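Local atomic coordinates of probable ribose-5-phosphate isomerase B (Mycoplasma genitalium, PDB entry 6MU0), a protein that probably catalyses the interconversion of ribulose 5-phosphate and ribose 5-phosphate in the non-oxidative stage of the pentose phosphate pathway. Residues N12-S17 against A61-K66; G82-A87 against V93-V98. One frame throughout, in Å; residues are numbered along the deposited sequence. Where two conformers were deposited one is given.

Contact 1 (N12-S17 against A61-K66); sequences NIFIAS and ADKVKK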
ATOM      1  N   ASN A  12       9.922  -0.784  -7.544  1.00 10.57           N
ATOM      2  CA  ASN A  12       8.683  -0.310  -8.136  1.00  9.92           C
ATOM      3  C   ASN A  12       7.624  -0.127  -7.057  1.00  9.37           C
ATOM      4  O   ASN A  12       7.570  -0.884  -6.083  1.00  9.98           O
ATOM      5  CB  ASN A  12       8.169  -1.311  -9.171  1.00 10.56           C
ATOM      6  CG  ASN A  12       8.966  -1.278 -10.458  1.00 11.64           C
ATOM      7  OD1 ASN A  12       9.132  -0.223 -11.055  1.00 12.83           O
ATOM      8  ND2 ASN A  12       9.455  -2.434 -10.893  1.00 13.84           N
ATOM      9  N   ILE A  13       6.784   0.886  -7.257  1.00  8.90           N
ATOM     10  CA  ILE A  13       5.576   1.105  -6.465  1.00  9.36           C
ATOM     11  C   ILE A  13       4.384   0.812  -7.362  1.00  9.18           C
ATOM     12  O   ILE A  13       4.209   1.461  -8.401  1.00 10.71           O
ATOM     13  CB  ILE A  13       5.493   2.545  -5.936  1.00 10.10           C
ATOM     14  CG1 ILE A  13       6.724   2.884  -5.092  1.00 11.06           C
ATOM     15  CG2 ILE A  13       4.202   2.747  -5.130  1.00 10.72           C
ATOM     16  CD1 ILE A  13       6.774   4.334  -4.635  1.00 12.26           C
ATOM     17  N   PHE A  14       3.565  -0.156  -6.968  1.00  8.09           N
ATOM     18  CA  PHE A  14       2.367  -0.531  -7.709  1.00  8.42           C
ATOM     19  C   PHE A  14       1.162   0.082  -7.011  1.00  8.04           C
ATOM     20  O   PHE A  14       1.014  -0.055  -5.794  1.00  9.37           O
ATOM     21  CB  PHE A  14       2.230  -2.054  -7.743  1.00  9.09           C
ATOM     22  CG  PHE A  14       3.398  -2.741  -8.398  1.00  9.13           C
ATOM     23  CD1 PHE A  14       3.428  -2.920  -9.779  1.00  9.77           C
ATOM     24  CD2 PHE A  14       4.489  -3.170  -7.650  1.00  9.31           C
ATOM     25  CE1 PHE A  14       4.506  -3.538 -10.398  1.00 10.32           C
ATOM     26  CE2 PHE A  14       5.568  -3.792  -8.273  1.00 10.35           C
ATOM     27  CZ  PHE A  14       5.572  -3.966  -9.642  1.00 10.57           C
ATOM     28  N   ILE A  15       0.299   0.748  -7.773  1.00  7.72           N
ATOM     29  CA  ILE A  15      -0.849   1.447  -7.208  1.00  7.64           C
ATOM     30  C   ILE A  15      -2.119   1.030  -7.935  1.00  7.77           C
ATOM     31  O   ILE A  15      -2.134   0.878  -9.161  1.00  8.30           O
ATOM     32  CB  ILE A  15      -0.652   2.982  -7.215  1.00  8.23           C
ATOM     33  CG1 ILE A  15      -1.791   3.686  -6.469  1.00  8.69           C
ATOM     34  CG2 ILE A  15      -0.482   3.533  -8.619  1.00 10.19           C
ATOM     35  CD1 ILE A  15      -1.493   5.137  -6.125  1.00  9.79           C
ATOM     36  N   ALA A  16      -3.191   0.846  -7.169  1.00  7.19           N
ATOM     37  CA  ALA A  16      -4.498   0.551  -7.730  1.00  7.87           C
ATOM     38  C   ALA A  16      -5.574   1.017  -6.758  1.00  7.41           C
ATOM     39  O   ALA A  16      -5.299   1.359  -5.605  1.00  7.72           O
ATOM     40  CB  ALA A  16      -4.663  -0.930  -8.069  1.00  8.19           C
ATOM     41  N   SER A  17      -6.817   0.995  -7.227  1.00  8.05           N
ATOM     42  CA  SER A  17      -7.949   1.377  -6.397  1.00  7.96           C
ATOM     43  C   SER A  17      -9.164   0.593  -6.862  1.00  8.00           C
ATOM     44  O   SER A  17      -9.086  -0.209  -7.794  1.00  9.26           O
ATOM     45  CB  SER A  17      -8.219   2.882  -6.507  1.00  8.69           C
ATOM     46  OG  SER A  17      -8.721   3.236  -7.786  1.00  9.12           O
ATOM     47  N   ALA A  61      -0.966  -6.673  -4.867  1.00  8.99           N
ATOM     48  CA  ALA A  61      -0.324  -7.530  -3.880  1.00  9.05           C
ATOM     49  C   ALA A  61       0.446  -8.668  -4.540  1.00  9.37           C
ATOM     50  O   ALA A  61       1.527  -9.044  -4.068  1.00  9.92           O
ATOM     51  CB  ALA A  61      -1.361  -8.061  -2.900  1.00 10.27           C
ATOM     52  N   ASP A  62      -0.083  -9.229  -5.631  1.00 10.14           N
ATOM     53  CA  ASP A  62       0.650 -10.278  -6.330  1.00 11.63           C
ATOM     54  C   ASP A  62       1.957  -9.758  -6.917  1.00 12.16           C
ATOM     55  O   ASP A  62       2.931 -10.510  -7.000  1.00 13.88           O
ATOM     56  CB  ASP A  62      -0.222 -10.927  -7.407  1.00 12.62           C
ATOM     57  CG  ASP A  62      -1.209 -11.941  -6.841  1.00 16.24           C
ATOM     58  OD1 ASP A  62      -0.961 -12.500  -5.751  1.00 17.85           O
ATOM     59  OD2 ASP A  62      -2.236 -12.194  -7.508  1.00 18.99           O
ATOM     60  N   LYS A  63       2.008  -8.482  -7.325  1.00 11.31           N
ATOM     61  CA  LYS A  63       3.277  -7.909  -7.772  1.00 10.95           C
ATOM     62  C   LYS A  63       4.243  -7.748  -6.606  1.00 10.36           C
ATOM     63  O   LYS A  63       5.422  -8.112  -6.706  1.00 11.86           O
ATOM     64  CB  LYS A  63       3.051  -6.566  -8.469  1.00 12.96           C
ATOM     65  CG  LYS A  63       2.435  -6.661  -9.845  1.00 15.25           C
ATOM     66  CD  LYS A  63       3.405  -7.262 -10.846  1.00 19.19           C
ATOM     67  CE  LYS A  63       2.837  -7.193 -12.252  1.00 21.94           C
ATOM     68  NZ  LYS A  63       3.780  -7.767 -13.248  1.00 25.38           N
ATOM     69  N   VAL A  64       3.766  -7.185  -5.490  1.00 10.39           N
ATOM     70  CA  VAL A  64       4.633  -6.997  -4.331  1.00 10.68           C
ATOM     71  C   VAL A  64       5.190  -8.333  -3.856  1.00 10.80           C
ATOM     72  O   VAL A  64       6.366  -8.433  -3.494  1.00 11.45           O
ATOM     73  CB  VAL A  64       3.888  -6.224  -3.225  1.00 10.74           C
ATOM     74  CG1 VAL A  64       4.708  -6.175  -1.942  1.00 12.03           C
ATOM     75  CG2 VAL A  64       3.571  -4.823  -3.713  1.00 11.24           C
ATOM     76  N   LYS A  65       4.365  -9.388  -3.900  1.00 11.04           N
ATOM     77  CA  LYS A  65       4.789 -10.729  -3.497  1.00 12.09           C
ATOM     78  C   LYS A  65       6.054 -11.190  -4.219  1.00 12.41           C
ATOM     79  O   LYS A  65       6.850 -11.940  -3.644  1.00 13.39           O
ATOM     80  CB  LYS A  65       3.643 -11.713  -3.753  1.00 12.21           C
ATOM     81  CG  LYS A  65       3.985 -13.197  -3.683  1.00 13.63           C
ATOM     82  CD  LYS A  65       2.730 -14.027  -3.931  1.00 15.26           C
ATOM     83  CE  LYS A  65       3.004 -15.519  -3.931  1.00 18.92           C
ATOM     84  NZ  LYS A  65       1.744 -16.286  -4.150  1.00 19.90           N
ATOM     85  N   LYS A  66       6.252 -10.768  -5.474  1.00 11.94           N
ATOM     86  CA  LYS A  66       7.417 -11.177  -6.257  1.00 12.98           C
ATOM     87  C   LYS A  66       8.704 -10.493  -5.807  1.00 11.87           C
ATOM     88  O   LYS A  66       9.800 -10.994  -6.091  1.00 13.22           O
ATOM     89  CB  LYS A  66       7.170 -10.858  -7.733  1.00 16.18           C
ATOM     90  CG  LYS A  66       5.976 -11.582  -8.336  1.00 22.51           C
ATOM     91  CD  LYS A  66       5.523 -10.935  -9.636  1.00 29.69           C
ATOM     92  CE  LYS A  66       6.630 -10.912 -10.677  1.00 34.44           C
ATOM     93  NZ  LYS A  66       6.181 -10.243 -11.931  1.00 37.22           N
TER
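Phe14 reaches out of strand 12-16 toward the helical segment 61-66, where Lys63 and Val64 receive its ring. The segment opens with Ala61, which points its methyl away from the strand toward Val90; its carbonyl holds the helical turn together through a 2.9 Å bond from Lys65 N to Ala61 O. Two residues on, Lys63 makes the main contact. Its CB stands over the ring of Phe14, 3.6 Å from the centroid and only 3° off the ring normal, a CH-pi contact centred so well that every ring carbon lies at nearly the same distance from it. The aliphatic chain then crosses the aromatic side chain at about a right angle: CG settles 3.8 Å from Phe14 CE1, and CD stays within reach of the same side of the ring. A bend at chi2 (-70°) starts the chain along this course, after which it runs straight and carries the amino group off the ring. Lys63 is thus a good example of a lysine whose methylenes serve as an apolar lid while its charge is delivered elsewhere. Val64 follows, its CG2 4.4 Å from Phe14 CD2, a looser approach oblique to the ring; Asn114 also touches this valine. Farther along, Lys66 N bonds back to Lys63 O. The Phe14 side chain also touches Val40 and Asp71, while the Phe14 backbone is hydrogen-bonded to Leu72 and Ile74 of the adjoining strand. Ile15 packs on helix 22-34 instead, so that strand 12-16 is sandwiched between two helical layers, as in a Rossmann-like fold. Helix 53-66 belongs to the beta-alpha-beta crossover from strand 38-41 to strand 72-75, and through Phe14 it packs on the strand lying between those two.

Contact 2 (G82-A87 against V93-V98); sequences GVCMAA and VLAALV. With 5RP (ribulose-5-phosphate), chain B.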
ATOM      1  N   GLY A  82     -11.185  -3.082   2.841  1.00  7.15           N
ATOM      2  CA  GLY A  82     -11.296  -4.231   1.957  1.00  8.19           C
ATOM      3  C   GLY A  82      -9.991  -4.581   1.271  1.00  7.25           C
ATOM      4  O   GLY A  82      -9.582  -5.749   1.239  1.00  7.83           O
ATOM      5  N   VAL A  83      -9.316  -3.572   0.714  1.00  7.50           N
ATOM      6  CA  VAL A  83      -8.031  -3.826   0.069  1.00  7.64           C
ATOM      7  C   VAL A  83      -7.002  -4.313   1.074  1.00  7.60           C
ATOM      8  O   VAL A  83      -6.111  -5.093   0.723  1.00  8.03           O
ATOM      9  CB  VAL A  83      -7.522  -2.591  -0.705  1.00  8.11           C
ATOM     10  CG1 VAL A  83      -8.437  -2.257  -1.874  1.00  8.43           C
ATOM     11  CG2 VAL A  83      -7.318  -1.385   0.222  1.00  8.41           C
ATOM     12  N   CYS A  84      -7.101  -3.873   2.333  1.00  7.49           N
ATOM     13  CA  CYS A  84      -6.178  -4.336   3.367  1.00  7.73           C
ATOM     14  C   CYS A  84      -6.405  -5.811   3.687  1.00  7.53           C
ATOM     15  O   CYS A  84      -5.443  -6.584   3.787  1.00  8.28           O
ATOM     16  CB  CYS A  84      -6.325  -3.454   4.608  1.00  8.23           C
ATOM     17  SG  CYS A  84      -5.252  -3.851   5.970  1.00 11.75           S
ATOM     18  N   MET A  85      -7.671  -6.218   3.855  1.00  7.91           N
ATOM     19  CA  MET A  85      -7.980  -7.634   4.072  0.61  8.15           C
ATOM     20  C   MET A  85      -7.449  -8.480   2.929  1.00  8.03           C
ATOM     21  O   MET A  85      -6.796  -9.511   3.139  1.00  9.24           O
ATOM     22  CB  MET A  85      -9.494  -7.839   4.128  0.61  9.08           C
ATOM     23  CG  MET A  85     -10.215  -7.268   5.321  0.61  9.50           C
ATOM     24  SD  MET A  85     -11.990  -7.478   5.071  0.61  9.18           S
ATOM     25  CE  MET A  85     -12.616  -7.020   6.688  0.61 10.36           C
ATOM     26  N   ALA A  86      -7.751  -8.063   1.702  1.00  7.89           N
ATOM     27  CA  ALA A  86      -7.368  -8.833   0.526  1.00  8.67           C
ATOM     28  C   ALA A  86      -5.854  -8.892   0.369  1.00  8.25           C
ATOM     29  O   ALA A  86      -5.282  -9.975   0.189  1.00  8.84           O
ATOM     30  CB  ALA A  86      -8.019  -8.225  -0.716  1.00  8.72           C
ATOM     31  N   ALA A  87      -5.180  -7.742   0.448  1.00  8.16           N
ATOM     32  CA  ALA A  87      -3.735  -7.732   0.244  1.00  8.15           C
ATOM     33  C   ALA A  87      -3.023  -8.602   1.269  1.00  8.43           C
ATOM     34  O   ALA A  87      -2.045  -9.282   0.941  1.00  8.57           O
ATOM     35  CB  ALA A  87      -3.203  -6.302   0.273  1.00  8.74           C
ATOM     36  N   VAL A  93       3.101 -10.357   1.820  1.00  9.83           N
ATOM     37  CA  VAL A  93       2.570  -9.004   1.882  1.00  9.50           C
ATOM     38  C   VAL A  93       2.240  -8.645   3.323  1.00  8.67           C
ATOM     39  O   VAL A  93       1.695  -9.456   4.080  1.00 10.28           O
ATOM     40  CB  VAL A  93       1.350  -8.859   0.954  1.00 10.40           C
ATOM     41  CG1 VAL A  93       0.642  -7.528   1.187  1.00 11.15           C
ATOM     42  CG2 VAL A  93       1.800  -8.983  -0.490  1.00 12.05           C
ATOM     43  N   LEU A  94       2.589  -7.422   3.706  1.00  8.81           N
ATOM     44  CA  LEU A  94       2.243  -6.848   5.002  1.00  8.51           C
ATOM     45  C   LEU A  94       1.554  -5.525   4.686  1.00  7.83           C
ATOM     46  O   LEU A  94       2.210  -4.550   4.310  1.00  8.24           O
ATOM     47  CB  LEU A  94       3.502  -6.656   5.842  1.00  9.23           C
ATOM     48  CG  LEU A  94       4.230  -7.950   6.225  1.00 11.16           C
ATOM     49  CD1 LEU A  94       5.583  -7.591   6.824  1.00 13.73           C
ATOM     50  CD2 LEU A  94       3.402  -8.797   7.190  1.00 11.95           C
ATOM     51  N   ALA A  95       0.228  -5.495   4.799  1.00  7.30           N
ATOM     52  CA  ALA A  95      -0.563  -4.355   4.355  1.00  7.80           C
ATOM     53  C   ALA A  95      -1.109  -3.587   5.554  1.00  7.34           C
ATOM     54  O   ALA A  95      -1.762  -4.171   6.431  1.00  7.96           O
ATOM     55  CB  ALA A  95      -1.707  -4.805   3.447  1.00  8.27           C
ATOM     56  N   ALA A  96      -0.837  -2.282   5.583  1.00  7.71           N
ATOM     57  CA  ALA A  96      -1.190  -1.410   6.693  1.00  8.01           C
ATOM     58  C   ALA A  96      -2.218  -0.385   6.248  1.00  7.18           C
ATOM     59  O   ALA A  96      -1.996   0.341   5.274  1.00  8.20           O
ATOM     60  CB  ALA A  96       0.045  -0.654   7.174  1.00  8.76           C
ATOM     61  N   LEU A  97      -3.315  -0.296   6.992  1.00  7.34           N
ATOM     62  CA  LEU A  97      -4.339   0.712   6.751  0.53  7.53           C
ATOM     63  C   LEU A  97      -3.997   1.952   7.570  1.00  7.07           C
ATOM     64  O   LEU A  97      -3.917   1.892   8.802  1.00  7.61           O
ATOM     65  CB  LEU A  97      -5.721   0.170   7.114  0.53  8.73           C
ATOM     66  CG  LEU A  97      -6.887   1.162   7.040  0.53  9.80           C
ATOM     67  CD1 LEU A  97      -6.902   1.939   5.730  0.53 10.51           C
ATOM     68  CD2 LEU A  97      -8.219   0.447   7.245  0.53 11.22           C
ATOM     69  N   VAL A  98      -3.781   3.070   6.882  1.00  7.14           N
ATOM     70  CA  VAL A  98      -3.410   4.326   7.522  1.00  7.41           C
ATOM     71  C   VAL A  98      -4.396   5.392   7.073  1.00  7.63           C
ATOM     72  O   VAL A  98      -4.534   5.644   5.869  1.00  7.57           O
ATOM     73  CB  VAL A  98      -1.973   4.750   7.172  1.00  8.21           C
ATOM     74  CG1 VAL A  98      -1.641   6.074   7.830  1.00  8.81           C
ATOM     75  CG2 VAL A  98      -0.964   3.681   7.566  1.00  8.43           C
TER
HETATM   76  C2  5RP B 201     -14.270  -1.578   0.911  1.00 11.20           C
HETATM   77  C3  5RP B 201     -14.739  -0.219   0.434  1.00 10.64           C
HETATM   78  C5  5RP B 201     -15.293  -0.126  -0.997  1.00  9.19           C
HETATM   79  O13 5RP B 201     -14.683   0.939  -1.701  1.00  8.66           O
HETATM   80  C6  5RP B 201     -16.791   0.123  -0.806  1.00  9.17           C
HETATM   81  O14 5RP B 201     -17.340  -0.978  -0.084  1.00  9.32           O
HETATM   82  C7  5RP B 201     -17.518   0.304  -2.121  1.00  9.32           C
HETATM   83  O8  5RP B 201     -18.848   0.768  -1.825  1.00  9.00           O
HETATM   84  P9  5RP B 201     -19.884   1.003  -3.027  1.00  9.02           P
HETATM   85  O12 5RP B 201     -21.142   1.482  -2.361  1.00  9.82           O
HETATM   86  O11 5RP B 201     -19.262   2.043  -3.952  1.00  9.19           O
HETATM   87  O10 5RP B 201     -20.054  -0.316  -3.756  1.00  9.67           O
HETATM   88  O4  5RP B 201     -14.739   0.764   1.145  1.00 10.49           O
HETATM   89  O1  5RP B 201     -13.795  -1.504   2.250  1.00 12.51           O
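Ala87 and Ala95 bring their methyls together, CB to CB at 3.8 Å, in the middle of a close helix-strand packing. On one flank Val93 presses CG1 to 3.2 Å from Ala87 O, a snug approach of a methyl to a backbone carbonyl. On the other, Cys84 directs SG at the strand, 3.5 Å from Ala95 O; its chi1 of -179° turns the sulfur away from its own backbone N. Small residues at the centre accompany an axis separation of 7.9 Å, with helix and strand nearly antiparallel at 163°. In the second shell, the side chain of Asn88 accepts a hydrogen bond from Ala95 N, linking the start of the strand to the end of the helix, and Val83 N bonds to the sulfinate of the modified cysteine at position 77. At the other end of the helical segment, Gly82 N donates to O1 of ribulose-5-phosphate (3.1 Å, 142°), one of several bonds to the ligand; Asp18, His19 and Arg121 make others. Helix 81-88 lies in the crossover from strand 72-75 to strand 95-97, passing strand 115-117, where Cys117 meets Val83 and Cys84; helix 101-109 backs Ala96 and Val98.

In the fold
Contacts 1 and 2 occur in series along the chain, the first closing before the second opens, and their centres are 12 Å apart. Each packs a crossover helix on the same parallel sheet: contact 1 on the inner strand 12-16, contact 2 on the edge strand 95-97. Helices 53-66 and 81-88 are neighbours, and the two contacts meet directly where Ala61 CB lies 4.0 Å from Ala87 CA and Ala61 O lies 3.6 Å from Val93 CG2. Continuous packing therefore runs from a purely structural contact, away from the annotated sites, to the helix whose N-terminal end, at Gly82, borders bound ribulose-5-phosphate.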